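Hypothetical protein PG_1108 (Porphyromonas gingivalis, PDB 2H5N) is of unknown function but binds magnesium and belongs to the TerB family of all-helical proteins linked to tellurite resistance. Local coordinates at residues 11-25 against 79-91. Residues are numbered along the deposited sequence; the frame is centred on the assembly and turned at random.
Sequences MTFSGQELTAIIKMA and MDEERKKYVASYL
Met11 lays its sulfur over one face of the Tyr86 ring, SD 3.9 Å from the ring centroid, a Met-aromatic contact that suits a soft, polarisable atom. The Phe13 ring takes the aliphatic part of Arg83 on one face, as a CH-pi contact from CD, and has Met79 SD at its edge. The guanidinium of Arg83 carries Met79 CG over one face, while Glu17 and Asp80 meet it at its edge.

Arginine fits here because its long chain offers methylenes to Phe13 and Met11 and still carries N-H groups on three nitrogens, enough to serve two carboxylates. Its NH2 and NH1 grip Glu17 end-on, at 2.9 Å to OE1 and 3.2 Å to OE2, although the two planes stand 61° apart and both oxygens are met from above the carboxylate plane. NH2 also makes a weak bond to Thr12 O. Along the adjoining edge NE reaches the syn lone pair of Asp80 OD1 at 2.9 Å. A bend at chi3 (-40°) turns the guanidinium so that these two edges face the two acids. Glu17 OE1 also accepts from Ser14 N on its opposite face, completing a capping box with Ser14, and Asp80 caps its own helix by accepting from Arg83 N; one salt-bridge network thus joins two helix starts.

Farther along, the contact turns apolar: Ile21 CG2 lies 3.6 Å from Tyr90 CE2, Ile21 CD1 meets Val87 CG2, and Ala25 is small enough for Leu91 CD2 to come within 3.6 Å of its CA. The buried Tyr90 hydroxyl bonds to Met43 O.

Segments 15-25 and 81-91, parts of helices 15-30 and 81-94, run in the same general direction, inclined at 34°; Phe50 packs edge-to-face on Phe13 and Tyr86, helix 69-77 touches Ile21 and Met24, and helix 103-116 packs against Met24 and Leu91.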
loop_
_atom_site.group_PDB
_atom_site.type_symbol
_atom_site.label_atom_id
_atom_site.label_comp_id
_atom_site.label_asym_id
_atom_site.label_seq_id
_atom_site.Cartn_x
_atom_site.Cartn_y
_atom_site.Cartn_z
ATOM N N MET A 11 20.014 7.668 -25.319
ATOM C CA MET A 11 19.395 6.561 -24.577
ATOM C C MET A 11 17.898 6.793 -24.674
ATOM O O MET A 11 17.410 7.855 -24.295
ATOM C CB MET A 11 19.889 6.542 -23.122
ATOM C CG MET A 11 19.322 5.413 -22.276
ATOM S SD MET A 11 20.007 5.378 -20.597
ATOM C CE MET A 11 21.530 4.661 -21.137
ATOM N N THR A 12 17.170 5.866 -25.276
ATOM C CA THR A 12 15.728 6.082 -25.488
ATOM C C THR A 12 14.866 5.087 -24.724
ATOM O O THR A 12 15.271 3.937 -24.516
ATOM C CB THR A 12 15.327 6.039 -26.993
ATOM O OG1 THR A 12 15.745 4.787 -27.570
ATOM C CG2 THR A 12 15.948 7.182 -27.753
ATOM N N PHE A 13 13.674 5.527 -24.317
ATOM C CA PHE A 13 12.707 4.645 -23.654
ATOM C C PHE A 13 11.312 4.845 -24.200
ATOM O O PHE A 13 10.837 5.976 -24.299
ATOM C CB PHE A 13 12.683 4.903 -22.136
ATOM C CG PHE A 13 14.006 4.696 -21.466
ATOM C CD1 PHE A 13 14.326 3.466 -20.882
ATOM C CD2 PHE A 13 14.944 5.718 -21.419
ATOM C CE1 PHE A 13 15.548 3.272 -20.249
ATOM C CE2 PHE A 13 16.179 5.525 -20.809
ATOM C CZ PHE A 13 16.483 4.300 -20.209
ATOM N N SER A 14 10.649 3.743 -24.554
ATOM C CA SER A 14 9.222 3.786 -24.940
ATOM C C SER A 14 8.372 4.225 -23.752
ATOM O O SER A 14 8.841 4.156 -22.621
ATOM C CB SER A 14 8.769 2.435 -25.472
ATOM O OG SER A 14 8.598 1.510 -24.408
ATOM N N GLY A 15 7.166 4.736 -24.024
ATOM C CA GLY A 15 6.168 4.986 -23.001
ATOM C C GLY A 15 5.903 3.815 -22.063
ATOM O O GLY A 15 5.754 4.014 -20.855
ATOM N N GLN A 16 5.818 2.588 -22.578
ATOM C CA GLN A 16 5.548 1.463 -21.661
ATOM C C GLN A 16 6.798 1.053 -20.856
ATOM O O GLN A 16 6.671 0.572 -19.741
ATOM C CB GLN A 16 4.769 0.287 -22.320
ATOM C CG GLN A 16 5.510 -0.571 -23.342
ATOM C CD GLN A 16 4.592 -1.505 -24.166
ATOM O OE1 GLN A 16 3.756 -2.252 -23.624
ATOM N NE2 GLN A 16 4.758 -1.467 -25.477
ATOM N N GLU A 17 7.995 1.294 -21.398
ATOM C CA GLU A 17 9.231 1.108 -20.615
ATOM C C GLU A 17 9.330 2.112 -19.477
ATOM O O GLU A 17 9.657 1.725 -18.364
ATOM C CB GLU A 17 10.485 1.193 -21.484
ATOM C CG GLU A 17 10.764 -0.103 -22.275
ATOM C CD GLU A 17 11.787 0.093 -23.414
ATOM O OE1 GLU A 17 11.990 1.260 -23.870
ATOM O OE2 GLU A 17 12.371 -0.919 -23.877
ATOM N N LEU A 18 9.016 3.384 -19.744
ATOM C CA LEU A 18 8.980 4.400 -18.716
ATOM C C LEU A 18 7.968 4.090 -17.614
ATOM O O LEU A 18 8.254 4.275 -16.438
ATOM C CB LEU A 18 8.649 5.764 -19.351
ATOM C CG LEU A 18 9.767 6.419 -20.196
ATOM C CD1 LEU A 18 9.230 7.716 -20.866
ATOM C CD2 LEU A 18 10.990 6.776 -19.356
ATOM N N THR A 19 6.768 3.642 -18.007
ATOM C CA THR A 19 5.742 3.212 -17.070
ATOM C C THR A 19 6.288 2.051 -16.211
ATOM O O THR A 19 6.051 1.989 -15.000
ATOM C CB THR A 19 4.474 2.777 -17.868
ATOM O OG1 THR A 19 4.032 3.882 -18.696
ATOM C CG2 THR A 19 3.365 2.398 -16.942
ATOM N N ALA A 20 6.997 1.127 -16.854
ATOM C CA ALA A 20 7.613 -0.016 -16.161
ATOM C C ALA A 20 8.647 0.384 -15.117
ATOM O O ALA A 20 8.682 -0.185 -14.007
ATOM C CB ALA A 20 8.229 -0.996 -17.186
ATOM N N ILE A 21 9.518 1.332 -15.490
ATOM C CA ILE A 21 10.522 1.874 -14.583
ATOM C C ILE A 21 9.887 2.450 -13.317
ATOM O O ILE A 21 10.248 2.075 -12.185
ATOM C CB ILE A 21 11.397 2.952 -15.300
ATOM C CG1 ILE A 21 12.271 2.253 -16.380
ATOM C CG2 ILE A 21 12.251 3.780 -14.267
ATOM C CD1 ILE A 21 12.947 3.198 -17.348
ATOM N N ILE A 22 8.909 3.315 -13.510
ATOM C CA ILE A 22 8.226 3.935 -12.385
ATOM C C ILE A 22 7.409 2.930 -11.516
ATOM O O ILE A 22 7.390 3.066 -10.298
ATOM C CB ILE A 22 7.471 5.267 -12.795
ATOM C CG1 ILE A 22 7.248 6.123 -11.559
ATOM C CG2 ILE A 22 6.121 5.026 -13.460
ATOM C CD1 ILE A 22 8.541 6.698 -10.957
ATOM N N LYS A 23 6.831 1.896 -12.132
ATOM C CA LYS A 23 6.156 0.789 -11.419
ATOM C C LYS A 23 7.153 -0.036 -10.550
ATOM O O LYS A 23 6.837 -0.457 -9.424
ATOM C CB LYS A 23 5.442 -0.111 -12.456
ATOM C CG LYS A 23 4.588 -1.298 -11.949
ATOM C CD LYS A 23 3.415 -0.804 -11.080
ATOM C CE LYS A 23 2.246 -1.794 -10.965
ATOM N NZ LYS A 23 0.874 -1.108 -10.909
ATOM N N MET A 24 8.361 -0.227 -11.052
ATOM C CA MET A 24 9.395 -0.907 -10.261
ATOM C C MET A 24 9.800 -0.081 -9.038
ATOM O O MET A 24 9.943 -0.615 -7.943
ATOM C CB MET A 24 10.597 -1.320 -11.134
ATOM C CG MET A 24 10.237 -2.425 -12.203
ATOM S SD MET A 24 9.748 -4.022 -11.469
ATOM C CE MET A 24 7.957 -3.783 -11.329
ATOM N N ALA A 25 9.900 1.226 -9.229
ATOM C CA ALA A 25 10.269 2.182 -8.193
ATOM C C ALA A 25 9.214 2.291 -7.112
ATOM O O ALA A 25 9.544 2.296 -5.918
ATOM C CB ALA A 25 10.538 3.553 -8.820
ATOM N N MET A 79 15.586 -5.370 -21.763
ATOM C CA MET A 79 16.387 -4.224 -22.230
ATOM C C MET A 79 17.867 -4.629 -22.400
ATOM O O MET A 79 18.346 -5.552 -21.744
ATOM C CB MET A 79 16.293 -3.022 -21.269
ATOM C CG MET A 79 14.933 -2.357 -21.186
ATOM S SD MET A 79 14.781 -0.939 -20.033
ATOM C CE MET A 79 15.866 -1.320 -18.770
ATOM N N ASP A 80 18.587 -3.889 -23.241
ATOM C CA ASP A 80 20.036 -4.052 -23.397
ATOM C C ASP A 80 20.730 -3.669 -22.089
ATOM O O ASP A 80 20.147 -2.967 -21.245
ATOM C CB ASP A 80 20.509 -3.139 -24.506
ATOM C CG ASP A 80 20.074 -1.703 -24.263
ATOM O OD1 ASP A 80 18.905 -1.370 -24.531
ATOM O OD2 ASP A 80 20.877 -0.923 -23.736
ATOM N N GLU A 81 21.974 -4.116 -21.916
ATOM C CA GLU A 81 22.663 -3.933 -20.637
ATOM C C GLU A 81 22.897 -2.473 -20.238
ATOM O O GLU A 81 22.888 -2.156 -19.054
ATOM C CB GLU A 81 23.987 -4.691 -20.594
ATOM C CG GLU A 81 23.863 -6.208 -20.736
ATOM C CD GLU A 81 23.038 -6.843 -19.644
ATOM O OE1 GLU A 81 23.112 -6.397 -18.488
ATOM O OE2 GLU A 81 22.312 -7.808 -19.955
ATOM N N GLU A 82 23.102 -1.588 -21.203
ATOM C CA GLU A 82 23.324 -0.166 -20.873
ATOM C C GLU A 82 22.096 0.444 -20.184
ATOM O O GLU A 82 22.208 1.163 -19.177
ATOM C CB GLU A 82 23.777 0.649 -22.101
ATOM C CG GLU A 82 23.777 2.181 -21.910
ATOM C CD GLU A 82 25.111 2.906 -22.207
ATOM O OE1 GLU A 82 25.963 3.011 -21.279
ATOM O OE2 GLU A 82 25.303 3.433 -23.333
ATOM N N ARG A 83 20.928 0.163 -20.726
ATOM C CA ARG A 83 19.686 0.672 -20.155
ATOM C C ARG A 83 19.365 0.015 -18.818
ATOM O O ARG A 83 19.021 0.717 -17.889
ATOM C CB ARG A 83 18.550 0.633 -21.198
ATOM C CG ARG A 83 18.689 1.851 -22.159
ATOM C CD ARG A 83 17.548 2.005 -23.150
ATOM N NE ARG A 83 17.093 0.707 -23.686
ATOM C CZ ARG A 83 15.824 0.409 -23.985
ATOM N NH1 ARG A 83 15.503 -0.796 -24.437
ATOM N NH2 ARG A 83 14.862 1.297 -23.823
ATOM N N LYS A 84 19.611 -1.301 -18.690
ATOM C CA LYS A 84 19.496 -1.985 -17.407
ATOM C C LYS A 84 20.352 -1.351 -16.295
ATOM O O LYS A 84 19.900 -1.226 -15.155
ATOM C CB LYS A 84 19.847 -3.483 -17.545
ATOM C CG LYS A 84 18.742 -4.286 -18.133
ATOM C CD LYS A 84 19.103 -5.769 -18.188
ATOM C CE LYS A 84 17.917 -6.566 -18.669
ATOM N NZ LYS A 84 17.972 -8.047 -18.261
ATOM N N LYS A 85 21.586 -0.990 -16.630
ATOM C CA LYS A 85 22.513 -0.365 -15.698
ATOM C C LYS A 85 21.977 0.978 -15.179
ATOM O O LYS A 85 22.073 1.309 -13.988
ATOM C CB LYS A 85 23.890 -0.193 -16.376
ATOM C CG LYS A 85 24.845 0.733 -15.662
ATOM C CD LYS A 85 26.171 0.855 -16.395
ATOM C CE LYS A 85 27.147 1.694 -15.601
ATOM N NZ LYS A 85 27.200 3.124 -16.043
ATOM N N TYR A 86 21.400 1.741 -16.095
ATOM C CA TYR A 86 20.813 3.014 -15.780
ATOM C C TYR A 86 19.566 2.815 -14.892
ATOM O O TYR A 86 19.393 3.495 -13.868
ATOM C CB TYR A 86 20.419 3.672 -17.083
ATOM C CG TYR A 86 20.325 5.156 -16.968
ATOM C CD1 TYR A 86 19.079 5.785 -16.899
ATOM C CD2 TYR A 86 21.482 5.946 -16.908
ATOM C CE1 TYR A 86 18.971 7.146 -16.769
ATOM C CE2 TYR A 86 21.378 7.339 -16.790
ATOM C CZ TYR A 86 20.118 7.918 -16.729
ATOM O OH TYR A 86 19.985 9.283 -16.631
ATOM N N VAL A 87 18.716 1.850 -15.242
ATOM C CA VAL A 87 17.559 1.554 -14.374
ATOM C C VAL A 87 17.988 1.103 -12.989
ATOM O O VAL A 87 17.396 1.552 -11.989
ATOM C CB VAL A 87 16.575 0.532 -14.981
ATOM C CG1 VAL A 87 15.396 0.293 -14.022
ATOM C CG2 VAL A 87 16.043 1.042 -16.312
ATOM N N ALA A 88 18.980 0.200 -12.906
ATOM C CA ALA A 88 19.521 -0.202 -11.587
ATOM C C ALA A 88 20.106 0.983 -10.797
ATOM O O ALA A 88 19.990 1.049 -9.569
ATOM C CB ALA A 88 20.583 -1.316 -11.726
ATOM N N SER A 89 20.750 1.913 -11.497
ATOM C CA SER A 89 21.401 3.040 -10.813
ATOM C C SER A 89 20.331 3.898 -10.195
ATOM O O SER A 89 20.454 4.309 -9.051
ATOM C CB SER A 89 22.334 3.843 -11.749
ATOM O OG SER A 89 23.254 2.960 -12.370
ATOM N N TYR A 90 19.269 4.108 -10.955
ATOM C CA TYR A 90 18.094 4.876 -10.551
ATOM C C TYR A 90 17.428 4.277 -9.311
ATOM O O TYR A 90 17.133 4.974 -8.343
ATOM C CB TYR A 90 17.096 4.906 -11.720
ATOM C CG TYR A 90 15.722 5.438 -11.361
ATOM C CD1 TYR A 90 15.562 6.756 -10.923
ATOM C CD2 TYR A 90 14.569 4.622 -11.458
ATOM C CE1 TYR A 90 14.326 7.246 -10.599
ATOM C CE2 TYR A 90 13.306 5.129 -11.148
ATOM C CZ TYR A 90 13.191 6.445 -10.718
ATOM O OH TYR A 90 11.958 6.997 -10.388
ATOM N N LEU A 91 17.234 2.960 -9.323
ATOM C CA LEU A 91 16.589 2.315 -8.214
ATOM C C LEU A 91 17.470 2.436 -6.975
ATOM O O LEU A 91 16.967 2.641 -5.891
ATOM C CB LEU A 91 16.201 0.879 -8.551
ATOM C CG LEU A 91 15.041 0.724 -9.559
ATOM C CD1 LEU A 91 14.970 -0.705 -10.013
ATOM C CD2 LEU A 91 13.664 1.195 -8.990
#